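Local coordinates for protein 5-dehydro-2-deoxygluconokinase (Bacillus halodurans C-125, PDB 2QCV) that probably phosphorylates 5-dehydro-2-deoxy-D-gluconate with ATP, a step in the breakdown of myo-inositol, as a member of the PfkB carbohydrate kinase family, at residues 59-71 with 122-136. Residues are numbered along the deposited sequence; the frame is centred on the assembly and turned at random.
Sequences LKAGFIGKIADDQ and ADLYLSPEEVNEAYI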
# COMPACT_ATOMS: atom_id res chain seq x y z
N LEU A 59 24.73 28.20 19.27
CA LEU A 59 24.64 28.43 17.82
C LEU A 59 23.22 28.81 17.49
O LEU A 59 22.31 28.43 18.23
CB LEU A 59 25.03 27.18 17.04
CG LEU A 59 26.48 26.65 17.22
CD1 LEU A 59 26.69 25.41 16.38
CD2 LEU A 59 27.51 27.67 16.88
N LYS A 60 23.03 29.53 16.39
CA LYS A 60 21.70 29.86 15.88
C LYS A 60 21.35 28.77 14.86
O LYS A 60 21.99 28.65 13.81
CB LYS A 60 21.66 31.25 15.25
CG LYS A 60 22.11 32.38 16.23
N ALA A 61 20.31 28.00 15.17
CA ALA A 61 19.90 26.86 14.38
C ALA A 61 18.47 26.99 13.86
O ALA A 61 17.59 27.61 14.49
CB ALA A 61 20.08 25.56 15.19
N GLY A 62 18.27 26.42 12.68
CA GLY A 62 16.97 26.27 12.05
C GLY A 62 16.76 24.84 11.60
O GLY A 62 17.65 23.99 11.77
N PHE A 63 15.59 24.57 11.03
CA PHE A 63 15.17 23.20 10.77
C PHE A 63 14.18 23.15 9.61
O PHE A 63 13.28 24.00 9.51
CB PHE A 63 14.53 22.56 12.02
CG PHE A 63 14.55 21.04 12.02
CD1 PHE A 63 15.66 20.36 12.40
CD2 PHE A 63 13.45 20.31 11.62
CE1 PHE A 63 15.68 18.96 12.40
CE2 PHE A 63 13.48 18.95 11.60
CZ PHE A 63 14.62 18.27 12.00
N ILE A 64 14.36 22.15 8.76
CA ILE A 64 13.41 21.81 7.69
C ILE A 64 12.90 20.43 7.98
O ILE A 64 13.65 19.44 7.93
CB ILE A 64 14.03 21.88 6.27
CG1 ILE A 64 14.60 23.30 6.02
CG2 ILE A 64 12.98 21.50 5.19
CD1 ILE A 64 15.54 23.38 4.83
N GLY A 65 11.62 20.33 8.33
CA GLY A 65 11.05 19.01 8.58
C GLY A 65 9.53 19.04 8.66
O GLY A 65 8.93 20.11 8.76
N LYS A 66 8.95 17.85 8.61
CA LYS A 66 7.51 17.69 8.69
C LYS A 66 7.14 17.03 10.00
O LYS A 66 7.80 16.07 10.45
CB LYS A 66 6.99 16.90 7.52
CG LYS A 66 5.49 16.66 7.51
CD LYS A 66 4.94 16.27 6.14
CE LYS A 66 4.75 17.48 5.21
NZ LYS A 66 4.32 17.05 3.82
N ILE A 67 6.10 17.59 10.61
CA ILE A 67 5.59 17.14 11.91
C ILE A 67 4.08 16.81 11.81
O ILE A 67 3.38 17.31 10.94
CB ILE A 67 5.84 18.21 13.02
CG1 ILE A 67 5.18 19.56 12.67
CG2 ILE A 67 7.34 18.37 13.31
CD1 ILE A 67 5.21 20.65 13.78
N ALA A 68 3.61 15.98 12.72
CA ALA A 68 2.19 15.56 12.76
C ALA A 68 1.30 16.70 13.25
O ALA A 68 1.73 17.59 13.99
CB ALA A 68 2.05 14.32 13.67
N ASP A 69 0.07 16.69 12.81
CA ASP A 69 -0.96 17.63 13.26
C ASP A 69 -1.63 17.10 14.49
O ASP A 69 -2.83 16.75 14.47
CB ASP A 69 -1.97 17.79 12.14
CG ASP A 69 -2.93 18.92 12.37
OD1 ASP A 69 -2.64 19.82 13.18
OD2 ASP A 69 -3.99 18.87 11.75
N ASP A 70 -0.88 17.05 15.57
CA ASP A 70 -1.35 16.51 16.83
C ASP A 70 -0.47 16.96 17.98
O ASP A 70 0.45 17.78 17.80
CB ASP A 70 -1.47 14.98 16.76
CG ASP A 70 -0.13 14.25 16.60
OD1 ASP A 70 0.94 14.72 17.02
OD2 ASP A 70 -0.16 13.15 16.03
N GLN A 71 -0.75 16.44 19.18
CA GLN A 71 -0.02 16.86 20.38
C GLN A 71 1.46 16.53 20.35
O GLN A 71 2.26 17.22 20.96
CB GLN A 71 -0.63 16.27 21.65
CG GLN A 71 -2.08 16.69 21.86
CD GLN A 71 -3.08 15.72 21.29
OE1 GLN A 71 -2.88 15.16 20.23
NE2 GLN A 71 -4.22 15.56 22.00
N ALA A 122 5.24 11.02 9.70
CA ALA A 122 5.15 12.35 9.15
C ALA A 122 6.49 12.84 8.56
O ALA A 122 6.49 13.48 7.51
CB ALA A 122 4.63 13.34 10.20
N ASP A 123 7.61 12.59 9.23
CA ASP A 123 8.87 13.20 8.76
C ASP A 123 9.30 12.73 7.37
O ASP A 123 10.03 13.44 6.69
CB ASP A 123 9.99 13.05 9.76
CG ASP A 123 10.41 11.60 9.98
OD1 ASP A 123 11.14 11.06 9.14
OD2 ASP A 123 10.10 11.06 11.05
N LEU A 124 8.81 11.56 6.97
CA LEU A 124 9.16 10.98 5.68
C LEU A 124 8.34 11.57 4.54
O LEU A 124 8.69 11.36 3.40
CB LEU A 124 8.99 9.45 5.71
CG LEU A 124 9.93 8.70 6.66
CD1 LEU A 124 9.55 7.18 6.67
CD2 LEU A 124 11.36 8.93 6.27
N TYR A 125 7.30 12.35 4.86
CA TYR A 125 6.47 13.01 3.86
C TYR A 125 6.87 14.45 3.55
O TYR A 125 6.18 15.13 2.83
CB TYR A 125 4.99 12.92 4.27
CG TYR A 125 4.52 11.51 4.07
CD1 TYR A 125 4.11 11.11 2.81
CD2 TYR A 125 4.61 10.55 5.08
CE1 TYR A 125 3.75 9.83 2.55
CE2 TYR A 125 4.22 9.23 4.84
CZ TYR A 125 3.80 8.88 3.57
OH TYR A 125 3.40 7.61 3.27
N LEU A 126 7.98 14.92 4.12
CA LEU A 126 8.57 16.18 3.69
C LEU A 126 8.84 16.04 2.19
O LEU A 126 9.36 15.01 1.74
CB LEU A 126 9.89 16.47 4.44
CG LEU A 126 10.64 17.74 4.10
CD1 LEU A 126 9.84 18.98 4.60
CD2 LEU A 126 12.11 17.67 4.65
N SER A 127 8.44 17.04 1.45
CA SER A 127 8.46 16.97 -0.00
C SER A 127 9.29 18.12 -0.57
O SER A 127 9.48 19.13 0.10
CB SER A 127 7.03 17.01 -0.54
OG SER A 127 6.53 18.33 -0.44
N PRO A 128 9.77 17.97 -1.81
CA PRO A 128 10.53 19.09 -2.43
C PRO A 128 9.84 20.46 -2.42
O PRO A 128 10.50 21.47 -2.19
CB PRO A 128 10.71 18.60 -3.86
CG PRO A 128 10.75 17.12 -3.77
CD PRO A 128 9.73 16.77 -2.69
N GLU A 129 8.51 20.48 -2.59
CA GLU A 129 7.79 21.76 -2.59
C GLU A 129 7.83 22.44 -1.22
O GLU A 129 7.54 23.64 -1.11
CB GLU A 129 6.35 21.56 -3.04
CG GLU A 129 5.49 20.91 -2.00
N GLU A 130 8.23 21.72 -0.17
CA GLU A 130 8.30 22.29 1.17
C GLU A 130 9.71 22.75 1.56
O GLU A 130 9.93 23.22 2.69
CB GLU A 130 7.80 21.26 2.16
CG GLU A 130 6.33 20.97 1.95
CD GLU A 130 5.85 19.69 2.53
OE1 GLU A 130 6.67 18.86 2.97
OE2 GLU A 130 4.60 19.50 2.55
N VAL A 131 10.66 22.58 0.65
CA VAL A 131 12.04 23.00 0.83
C VAL A 131 12.25 24.40 0.20
O VAL A 131 12.10 24.58 -1.00
CB VAL A 131 13.00 22.02 0.19
CG1 VAL A 131 14.45 22.48 0.36
CG2 VAL A 131 12.78 20.65 0.79
N ASN A 132 12.60 25.36 1.06
CA ASN A 132 12.65 26.79 0.71
C ASN A 132 14.09 27.30 0.54
O ASN A 132 14.86 27.39 1.51
CB ASN A 132 11.93 27.60 1.78
CG ASN A 132 11.70 29.05 1.37
OD1 ASN A 132 12.54 29.67 0.76
ND2 ASN A 132 10.51 29.58 1.69
N GLU A 133 14.44 27.68 -0.68
CA GLU A 133 15.77 28.24 -0.96
C GLU A 133 16.10 29.49 -0.17
O GLU A 133 17.25 29.64 0.26
CB GLU A 133 15.95 28.49 -2.46
CG GLU A 133 17.33 28.94 -2.87
CD GLU A 133 17.53 28.85 -4.37
OE1 GLU A 133 16.53 28.52 -5.09
OE2 GLU A 133 18.68 29.04 -4.80
N ALA A 134 15.09 30.37 0.05
CA ALA A 134 15.27 31.61 0.80
C ALA A 134 15.65 31.35 2.26
O ALA A 134 16.33 32.16 2.87
CB ALA A 134 13.98 32.50 0.73
N TYR A 135 15.27 30.19 2.78
CA TYR A 135 15.58 29.83 4.15
C TYR A 135 16.98 29.26 4.19
O TYR A 135 17.82 29.70 4.96
CB TYR A 135 14.61 28.79 4.64
CG TYR A 135 14.67 28.47 6.10
CD1 TYR A 135 14.60 29.45 7.06
CD2 TYR A 135 14.77 27.15 6.53
CE1 TYR A 135 14.59 29.11 8.42
CE2 TYR A 135 14.80 26.84 7.87
CZ TYR A 135 14.68 27.81 8.80
OH TYR A 135 14.66 27.43 10.13
N ILE A 136 17.24 28.27 3.36
CA ILE A 136 18.56 27.63 3.30
C ILE A 136 19.71 28.62 3.11
O ILE A 136 20.73 28.57 3.80
CB ILE A 136 18.58 26.53 2.19
CG1 ILE A 136 17.66 25.37 2.58
CG2 ILE A 136 20.01 26.05 1.87
CD1 ILE A 136 17.46 24.29 1.46
O HOH W 1 10.89 15.76 7.83
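K66 and E130 meet nearly at right angles, and their salt bridge ties strand 61-67 to the 3-10 segment 128-130. Lysine suits the place because its long aliphatic chain packs in the buried interface, past the A122 carbonyl and against Y125 CB, while a bend at chi3 (-80°) turns its charged end to the E130 carboxylate and the Y125 carbonyl. K66 NZ meets the syn lone pair of E130 OE2 at 2.8 Å, with a weak bond to OE1 beside it. It also donates to Y125 O at 2.9 Å, from above that carbonyl plane. Glutamate can serve both segments, since its OE1 takes a 3.0 Å bond from S127 N. Two residues earlier, I64 points to the same side and supplies the apolar part. Its CG2 meets the branched end of L126, CG1 lies at the edge of the Y135 ring, 3.9 Å from CD2, and CD1 packs on I136 CG1 at 3.7 Å. Y135 is long enough to reach across to the strand (chi1 -171°, ring swung away from its own N), where its hydroxyl accepts a hydrogen bond from F63 N (3.1 Å); G62, lacking a side chain, lets that OH come close. Segment 122-136 lies over one face of the large mixed sheet of this ribokinase-like fold, where strand 61-67 runs parallel to its neighbours 12-17 and 90-92, and L126 and V131 also touch A157 of helix 154-167.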